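PDB 3SZV: pyroglutatmate porin OpdO from Pseudomonas aeruginosa, which probably forms a channel across the bacterial outer membrane that lets small carboxylates such as pyroglutamate pass. Local coordinates for residues 150-155 against 160-165; 198-201 against 205-208. All coordinates share one frame; numbering follows the deposited sequence.

Contact 1: residues 150-155 against 160-165; sequences LLDVQE and TLRGAH. With C8E ((hydroxyethyloxy)tri(ethyloxy)octane), chain I; C8E ((hydroxyethyloxy)tri(ethyloxy)octane), chain F.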
# COMPACT_ATOMS: atom_id res chain seq x y z
N LEU A 150 10.51 9.56 -8.46
CA LEU A 150 9.96 8.29 -8.95
C LEU A 150 9.84 8.36 -10.46
O LEU A 150 9.24 9.28 -11.01
CB LEU A 150 8.58 8.03 -8.33
CG LEU A 150 7.78 6.87 -8.91
CD1 LEU A 150 8.43 5.53 -8.58
CD2 LEU A 150 6.33 6.89 -8.39
N LEU A 151 10.45 7.39 -11.13
CA LEU A 151 10.43 7.33 -12.58
C LEU A 151 9.67 6.10 -13.04
O LEU A 151 9.89 5.00 -12.52
CB LEU A 151 11.87 7.29 -13.12
CG LEU A 151 12.04 7.20 -14.64
CD1 LEU A 151 11.43 8.41 -15.36
CD2 LEU A 151 13.52 7.06 -14.97
N ASP A 152 8.78 6.27 -14.01
CA ASP A 152 7.97 5.19 -14.54
C ASP A 152 8.11 5.19 -16.06
O ASP A 152 7.73 6.16 -16.71
CB ASP A 152 6.50 5.40 -14.14
CG ASP A 152 5.62 4.21 -14.48
OD1 ASP A 152 5.58 3.79 -15.66
OD2 ASP A 152 4.95 3.69 -13.57
N VAL A 153 8.68 4.13 -16.62
CA VAL A 153 9.00 4.05 -18.04
C VAL A 153 8.21 2.93 -18.69
O VAL A 153 8.40 1.75 -18.35
CB VAL A 153 10.52 3.79 -18.24
CG1 VAL A 153 10.84 3.53 -19.71
CG2 VAL A 153 11.34 4.97 -17.71
N GLN A 154 7.33 3.27 -19.63
CA GLN A 154 6.51 2.28 -20.32
C GLN A 154 6.67 2.40 -21.83
O GLN A 154 5.70 2.64 -22.56
CB GLN A 154 5.04 2.38 -19.89
CG GLN A 154 4.85 1.99 -18.42
CD GLN A 154 3.41 2.06 -17.96
OE1 GLN A 154 2.52 1.49 -18.59
NE2 GLN A 154 3.17 2.74 -16.84
N GLU A 155 7.90 2.23 -22.29
CA GLU A 155 8.23 2.41 -23.70
C GLU A 155 8.29 1.09 -24.47
O GLU A 155 8.18 1.07 -25.70
CB GLU A 155 9.58 3.13 -23.83
CG GLU A 155 9.66 4.47 -23.13
CD GLU A 155 8.78 5.52 -23.76
OE1 GLU A 155 8.37 6.45 -23.03
OE2 GLU A 155 8.49 5.44 -24.98
N THR A 160 6.99 -2.63 -17.88
CA THR A 160 7.03 -1.44 -17.05
C THR A 160 8.31 -1.44 -16.26
O THR A 160 8.62 -2.41 -15.56
CB THR A 160 5.84 -1.42 -16.08
OG1 THR A 160 4.63 -1.43 -16.84
CG2 THR A 160 5.88 -0.17 -15.20
N LEU A 161 9.09 -0.37 -16.38
CA LEU A 161 10.29 -0.19 -15.59
C LEU A 161 10.07 0.96 -14.63
O LEU A 161 9.57 2.01 -15.03
CB LEU A 161 11.49 0.10 -16.48
CG LEU A 161 11.87 -0.97 -17.50
CD1 LEU A 161 12.91 -0.42 -18.47
CD2 LEU A 161 12.39 -2.19 -16.78
N ARG A 162 10.38 0.75 -13.36
CA ARG A 162 10.24 1.80 -12.37
C ARG A 162 11.49 1.93 -11.54
O ARG A 162 12.24 0.96 -11.36
CB ARG A 162 9.05 1.54 -11.45
CG ARG A 162 7.70 1.82 -12.10
CD ARG A 162 6.56 1.45 -11.16
NE ARG A 162 6.53 0.01 -10.91
CZ ARG A 162 5.84 -0.57 -9.93
NH1 ARG A 162 5.14 0.19 -9.09
NH2 ARG A 162 5.87 -1.90 -9.80
N GLY A 163 11.74 3.12 -11.03
CA GLY A 163 12.82 3.31 -10.10
C GLY A 163 12.53 4.51 -9.23
O GLY A 163 11.79 5.41 -9.63
N ALA A 164 13.10 4.52 -8.03
CA ALA A 164 12.91 5.66 -7.15
C ALA A 164 14.12 5.87 -6.27
O ALA A 164 14.85 4.92 -5.93
CB ALA A 164 11.66 5.46 -6.29
N HIS A 165 14.32 7.13 -5.91
CA HIS A 165 15.21 7.53 -4.83
C HIS A 165 14.36 8.30 -3.83
O HIS A 165 13.83 9.36 -4.16
CB HIS A 165 16.34 8.41 -5.33
CG HIS A 165 17.14 9.02 -4.23
ND1 HIS A 165 18.06 8.30 -3.49
CD2 HIS A 165 17.15 10.27 -3.71
CE1 HIS A 165 18.60 9.08 -2.58
NE2 HIS A 165 18.07 10.28 -2.69
C4 C8E I . 19.41 -7.65 -2.43
C5 C8E I . 20.17 -6.62 -3.25
C6 C8E I . 19.39 -5.31 -3.29
C7 C8E I . 20.30 -4.10 -3.25
C8 C8E I . 21.01 -3.83 -4.57
O9 C8E I . 21.13 -2.44 -4.76
C10 C8E I . 19.89 -1.79 -4.93
C11 C8E I . 20.00 -1.04 -6.26
O12 C8E I . 18.82 -0.40 -6.66
C13 C8E I . 19.13 0.62 -7.58
C14 C8E I . 18.17 1.79 -7.48
O15 C8E I . 18.35 2.62 -8.61
C16 C8E I . 18.09 3.98 -8.36
C17 C8E I . 16.76 4.36 -9.02
O18 C8E I . 16.52 5.75 -8.95
C19 C8E I . 16.15 6.31 -10.19
C20 C8E I . 14.84 7.08 -10.03
O21 C8E I . 15.08 8.46 -10.21
C13 C8E F . 13.37 7.57 -20.39
C14 C8E F . 12.75 8.31 -21.56
O15 C8E F . 12.39 7.36 -22.54
C16 C8E F . 12.64 7.79 -23.86
C17 C8E F . 11.31 7.93 -24.60
O18 C8E F . 11.51 8.64 -25.80
C19 C8E F . 11.37 7.86 -26.96
C20 C8E F . 10.42 8.59 -27.92
O21 C8E F . 9.93 7.69 -28.89
O HOH W 1 3.39 -1.09 -19.98
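The side chains of Asp152 and Arg162 rise side by side, pointing the same way, from a non-hydrogen-bonded antiparallel pair; their carboxylate and guanidinium planes are turned 47° apart. The charged groups do not meet, Asp152 OD2 staying 4.8 Å from Arg162 NE. Instead OD2 lies along the aliphatic stem, 3.6 Å from Arg162 CG, while the guanidinium runs on to the Lys130 carbonyl and a salt bridge with Asp198. The other oxygen, Asp152 OD1, is held by Gln154 NE2 at 2.9 Å; the amide meets its syn side from 29° out of the carboxylate plane, while the oxygen lies almost in the amide plane. Gln154, extended beyond CG (chi2 -179°), runs alongside Thr160, and a water donates to Gln154 OE1 and is weakly bonded to Thr160 OG1. Paired backbone bonds join Leu151 with Gly163 and Val153 with Leu161; Leu151 N to Gly163 O measures 2.8 Å. Leu151, Val153 and Leu161 take the opposite face, where the polyether end of a detergent molecule comes to Gly163. The chemistry thus divides as in a membrane barrel: one face, polar around Asp152 and Arg162 but apolar at Leu150 and Ala164, is consistent with channel lining, and backs an apolar face on which detergent is bound.

Contact 2: residues 198-201 against 205-208; sequences DYRL and LTAS. With C8E ((hydroxyethyloxy)tri(ethyloxy)octane), chain B.
Asp198 and Ser208 supply the direct side-chain hydrogen bond of this hairpin end: Ser208 OG donates to the anti lone pair of Asp198 OD1 over 2.6 Å. With its OG beside the backbone N (chi1 -65°), Ser208 meets the acid across a non-hydrogen-bonded pair. The same OD1 also receives His210 NE2, and OD2 has a partner in the neighbouring strand, so both carboxylate oxygens are engaged, which would probably favour the charged form.

Water supplies a second polar link. It accepts from Arg200 NE at 2.9 Å, in the guanidinium plane at its edge, and is hydrogen-bonded to Thr206 OG1. The Arg200 and Thr206 side chains cross at an oblique angle, Arg200 CG coming 3.6 Å from Thr206 OG1, while NH2 of the arginine turns to the carbonyl of Pro203.

Among backbone bonds, Tyr199 and Ala207 make a reciprocal pair, Tyr199 N to Ala207 O being 2.8 Å. Nearer the turn, Leu201 N reaches Leu205 O with a bent, weak bond (122° at the hydrogen).

Apolar contacts gather on the opposite face. Leu201 CD1 touches Leu205 CD2 at 3.9 Å and Ala207 CB at 4.0 Å. The polyether of a detergent molecule also passes here, its O18 3.5 Å from Ala207 CB.

The hairpin lies between two further strands: 159-170 pairs with the Asp198 side, and 218-230 borders the other, its Leu225 touching Leu205 and Ala207.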
# COMPACT_ATOMS: atom_id res chain seq x y z
N ASP A 198 8.40 -5.05 -14.47
CA ASP A 198 7.25 -5.95 -14.51
C ASP A 198 7.01 -6.22 -15.99
O ASP A 198 6.73 -5.30 -16.77
CB ASP A 198 6.03 -5.29 -13.87
CG ASP A 198 6.32 -4.76 -12.49
OD1 ASP A 198 6.67 -5.57 -11.60
OD2 ASP A 198 6.17 -3.53 -12.29
N TYR A 199 7.17 -7.49 -16.38
CA TYR A 199 7.18 -7.86 -17.78
C TYR A 199 6.11 -8.88 -18.11
O TYR A 199 6.09 -9.98 -17.55
CB TYR A 199 8.57 -8.40 -18.18
CG TYR A 199 8.61 -8.76 -19.64
CD1 TYR A 199 8.14 -7.88 -20.60
CD2 TYR A 199 9.09 -9.99 -20.08
CE1 TYR A 199 8.15 -8.19 -21.94
CE2 TYR A 199 9.11 -10.32 -21.43
CZ TYR A 199 8.64 -9.41 -22.36
OH TYR A 199 8.64 -9.70 -23.71
N ARG A 200 5.21 -8.51 -19.03
CA ARG A 200 4.20 -9.44 -19.50
C ARG A 200 4.81 -10.40 -20.52
O ARG A 200 4.95 -10.06 -21.70
CB ARG A 200 3.00 -8.67 -20.06
CG ARG A 200 2.43 -7.67 -19.05
CD ARG A 200 1.19 -6.99 -19.57
NE ARG A 200 0.09 -7.93 -19.71
CZ ARG A 200 -1.10 -7.62 -20.22
NH1 ARG A 200 -1.33 -6.39 -20.65
NH2 ARG A 200 -2.05 -8.55 -20.29
N LEU A 201 5.20 -11.58 -20.04
CA LEU A 201 5.79 -12.61 -20.90
C LEU A 201 4.77 -13.09 -21.92
O LEU A 201 5.12 -13.42 -23.06
CB LEU A 201 6.25 -13.80 -20.06
CG LEU A 201 7.17 -13.51 -18.87
CD1 LEU A 201 7.57 -14.81 -18.20
CD2 LEU A 201 8.40 -12.76 -19.34
N LEU A 205 0.65 -13.98 -18.24
CA LEU A 205 1.74 -14.24 -17.31
C LEU A 205 2.70 -13.06 -17.22
O LEU A 205 3.25 -12.62 -18.23
CB LEU A 205 2.51 -15.49 -17.76
CG LEU A 205 3.65 -15.96 -16.86
CD1 LEU A 205 3.10 -16.42 -15.51
CD2 LEU A 205 4.42 -17.08 -17.55
N THR A 206 2.88 -12.55 -16.01
CA THR A 206 3.74 -11.39 -15.76
C THR A 206 4.83 -11.71 -14.74
O THR A 206 4.54 -12.18 -13.64
CB THR A 206 2.90 -10.21 -15.25
OG1 THR A 206 1.90 -9.91 -16.22
CG2 THR A 206 3.77 -8.97 -15.06
N ALA A 207 6.07 -11.46 -15.12
CA ALA A 207 7.22 -11.73 -14.28
C ALA A 207 7.76 -10.41 -13.77
O ALA A 207 7.86 -9.44 -14.53
CB ALA A 207 8.29 -12.44 -15.08
N SER A 208 8.14 -10.36 -12.49
CA SER A 208 8.63 -9.13 -11.90
C SER A 208 9.93 -9.36 -11.17
O SER A 208 10.13 -10.39 -10.53
CB SER A 208 7.59 -8.55 -10.93
OG SER A 208 6.41 -8.17 -11.63
C3 C8E B . 18.90 -2.36 -9.24
C4 C8E B . 18.68 -2.76 -10.69
C5 C8E B . 17.65 -3.88 -10.81
C6 C8E B . 17.21 -4.06 -12.26
C7 C8E B . 15.72 -4.33 -12.34
C8 C8E B . 15.42 -5.69 -12.94
O9 C8E B . 14.76 -5.52 -14.17
C10 C8E B . 14.47 -6.75 -14.80
C11 C8E B . 12.95 -6.85 -14.89
O12 C8E B . 12.55 -7.71 -15.93
C13 C8E B . 11.30 -8.31 -15.65
C14 C8E B . 11.38 -9.82 -15.81
O15 C8E B . 11.69 -10.36 -14.55
C16 C8E B . 12.48 -11.52 -14.61
C17 C8E B . 12.21 -12.30 -13.33
O18 C8E B . 11.26 -13.32 -13.55
C19 C8E B . 11.26 -14.23 -12.47
C20 C8E B . 9.88 -14.86 -12.29
O21 C8E B . 10.05 -16.08 -11.61
O HOH W 2 0.51 -10.57 -18.49

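Overall arrangement
Contacts 1 and 2 are successive antiparallel hairpins of the porin barrel, in series along the chain: 150-155 with 160-165 closes before 198-201 with 205-208 begins. Their centres are about 15 Å apart, on the same side of the chain's centre. They share a seam, because strand 159-170, from contact 1, is the neighbour of strand 186-200, from contact 2. There the Thr160 carbonyl probably accepts a backbone hydrogen bond from Asp198. As a worked example of barrel building, local hairpins become a continuous wall through such pairing, and the side-chain bridge across the shared seam reinforces it on the face of Asp152 and Arg162.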